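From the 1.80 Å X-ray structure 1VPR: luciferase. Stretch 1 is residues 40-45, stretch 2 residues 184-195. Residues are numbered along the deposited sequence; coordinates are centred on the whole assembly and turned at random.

Stretch 1 (40-45) EDGLHK
Stretch 2, residues 184-195: MLGAAEANKIVA

His44 dominates the contact between the two stretches, which together bury 311 Å². It belongs to a segment without regular helix or strand, in which Gly42 to Lys45 form a type I beta turn closed by a 3.3 Å hydrogen bond from Lys45 N to Gly42 O; Leu43 and His44 occupy the central positions, with phi/psi of -72/-12° and -71/-26°. Against this turn, stretch 2 runs extended through Leu185 (-100/143°), passes Gly186 (-95/172°), at the N-cap position, and becomes helical from Ala187 onward, beginning with the 2.9 Å bond from Ala190 N to Gly186 O. The register sets Gly42 CA 5.7 Å from Ala187 CA and His44 CA 5.6 Å from Ala190 CA.

The CA-to-CB bond of His44 points toward stretch 2, and a p rotamer (chi1 54°, chi2 139°) lays the imidazole across the start of the helix. Its ND1 donates a hydrogen bond to Leu185 O, at 3.3 Å and 141°, with the acceptor near the ring plane, as expected for a donor in the imidazole edge. Over one face lies the backbone of Gly186 and Ala187: Ala187 CA sits 3.5 Å from the ring centroid, 26° off the normal, a CH-pi contact, and Ala187 N is 3.1 Å from His44 CE1. His44 NE2, 3.5 Å from Ala187 CB, is buried without a polar partner. Ala190 CB, its CA-to-CB bond pointing toward stretch 1, approaches His44 CB to 3.7 Å.

Leu43 (chi1 -89°, chi2 72°) extends the apolar contact along the helix, placing CD2 4.1 Å from CG2 of Val194 (chi1 170°). Its backbone is tied to the helix through a water that accepts hydrogen bonds from Leu43 N at 3.0 Å and Asn191 ND2 at 2.7 Å; Asn191 adopts chi1 -74° and chi2 178°.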

# COMPACT_ATOMS: atom_id res chain seq x y z
N GLU A 40 -12.23 -3.25 21.39
CA GLU A 40 -11.27 -4.27 21.78
C GLU A 40 -11.50 -5.59 21.05
O GLU A 40 -10.55 -6.23 20.59
CB GLU A 40 -11.34 -4.49 23.30
N ASP A 41 -12.76 -5.99 20.93
CA ASP A 41 -13.11 -7.25 20.28
C ASP A 41 -12.74 -7.40 18.79
O ASP A 41 -12.06 -8.36 18.40
CB ASP A 41 -14.62 -7.52 20.49
N GLY A 42 -13.20 -6.47 17.96
CA GLY A 42 -12.89 -6.55 16.54
C GLY A 42 -13.67 -5.50 15.76
O GLY A 42 -14.42 -4.71 16.33
N LEU A 43 -13.51 -5.50 14.44
CA LEU A 43 -14.22 -4.50 13.64
C LEU A 43 -15.71 -4.74 13.53
O LEU A 43 -16.46 -3.87 13.08
CB LEU A 43 -13.59 -4.39 12.26
CG LEU A 43 -12.47 -3.34 12.26
CD1 LEU A 43 -11.25 -3.86 13.03
CD2 LEU A 43 -12.12 -2.98 10.83
N HIS A 44 -16.15 -5.93 13.93
CA HIS A 44 -17.56 -6.28 13.89
C HIS A 44 -18.34 -5.51 14.95
O HIS A 44 -19.54 -5.27 14.81
CB HIS A 44 -17.75 -7.79 14.11
CG HIS A 44 -17.11 -8.30 15.37
ND1 HIS A 44 -17.72 -9.22 16.20
CD2 HIS A 44 -15.90 -8.05 15.92
CE1 HIS A 44 -16.91 -9.52 17.20
NE2 HIS A 44 -15.80 -8.82 17.06
N LYS A 45 -17.65 -5.13 16.03
CA LYS A 45 -18.28 -4.40 17.12
C LYS A 45 -18.31 -2.90 16.81
O LYS A 45 -17.41 -2.38 16.15
CB LYS A 45 -17.54 -4.67 18.42
N MET A 184 -24.99 -9.99 10.90
CA MET A 184 -24.28 -10.34 12.13
C MET A 184 -22.94 -11.06 11.95
O MET A 184 -22.91 -12.27 11.66
CB MET A 184 -25.21 -11.19 13.03
N LEU A 185 -21.85 -10.32 12.13
CA LEU A 185 -20.51 -10.89 12.01
C LEU A 185 -19.89 -11.21 13.37
O LEU A 185 -20.08 -10.47 14.33
CB LEU A 185 -19.57 -9.92 11.27
CG LEU A 185 -19.50 -9.94 9.74
CD1 LEU A 185 -18.23 -9.20 9.32
CD2 LEU A 185 -19.47 -11.37 9.22
N GLY A 186 -19.15 -12.31 13.44
CA GLY A 186 -18.49 -12.68 14.67
C GLY A 186 -17.05 -12.17 14.66
O GLY A 186 -16.58 -11.68 13.63
N ALA A 187 -16.36 -12.28 15.79
CA ALA A 187 -14.98 -11.81 15.92
C ALA A 187 -14.06 -12.54 14.95
O ALA A 187 -13.30 -11.91 14.21
CB ALA A 187 -14.48 -12.01 17.35
N ALA A 188 -14.15 -13.86 14.94
CA ALA A 188 -13.32 -14.64 14.03
C ALA A 188 -13.57 -14.18 12.60
O ALA A 188 -12.64 -13.93 11.84
CB ALA A 188 -13.65 -16.12 14.17
N GLU A 189 -14.85 -14.05 12.25
CA GLU A 189 -15.26 -13.64 10.92
C GLU A 189 -14.72 -12.28 10.51
O GLU A 189 -14.24 -12.11 9.39
CB GLU A 189 -16.79 -13.68 10.83
CG GLU A 189 -17.34 -15.11 10.98
CD GLU A 189 -18.86 -15.16 11.07
OE1 GLU A 189 -19.53 -14.25 10.54
OE2 GLU A 189 -19.39 -16.13 11.66
N ALA A 190 -14.82 -11.31 11.41
CA ALA A 190 -14.33 -9.97 11.14
C ALA A 190 -12.80 -10.04 11.02
O ALA A 190 -12.20 -9.52 10.08
CB ALA A 190 -14.74 -9.03 12.28
N ASN A 191 -12.17 -10.72 11.97
CA ASN A 191 -10.72 -10.87 11.97
C ASN A 191 -10.20 -11.43 10.64
O ASN A 191 -9.15 -11.02 10.16
CB ASN A 191 -10.27 -11.80 13.10
CG ASN A 191 -10.35 -11.14 14.47
OD1 ASN A 191 -10.06 -11.78 15.50
ND2 ASN A 191 -10.74 -9.86 14.51
N LYS A 192 -10.92 -12.38 10.06
CA LYS A 192 -10.48 -12.97 8.80
C LYS A 192 -10.63 -12.00 7.64
O LYS A 192 -9.81 -11.99 6.72
CB LYS A 192 -11.27 -14.24 8.49
CG LYS A 192 -10.81 -14.91 7.22
CD LYS A 192 -11.56 -16.19 6.99
CE LYS A 192 -10.76 -17.13 6.11
NZ LYS A 192 -10.67 -16.67 4.71
N ILE A 193 -11.69 -11.20 7.66
CA ILE A 193 -11.92 -10.23 6.59
C ILE A 193 -10.80 -9.20 6.60
O ILE A 193 -10.25 -8.86 5.57
CB ILE A 193 -13.26 -9.50 6.77
CG1 ILE A 193 -14.41 -10.48 6.56
CG2 ILE A 193 -13.35 -8.36 5.75
CD1 ILE A 193 -15.75 -9.94 7.01
N VAL A 194 -10.46 -8.72 7.79
CA VAL A 194 -9.38 -7.75 7.93
C VAL A 194 -8.08 -8.33 7.41
O VAL A 194 -7.39 -7.71 6.58
CB VAL A 194 -9.20 -7.36 9.42
CG1 VAL A 194 -7.93 -6.53 9.60
CG2 VAL A 194 -10.42 -6.57 9.89
N ALA A 195 -7.73 -9.52 7.89
CA ALA A 195 -6.49 -10.16 7.47
C ALA A 195 -6.42 -10.50 5.99
O ALA A 195 -5.37 -10.31 5.35
CB ALA A 195 -6.25 -11.43 8.29
O HOH W 1 -11.59 -7.52 13.35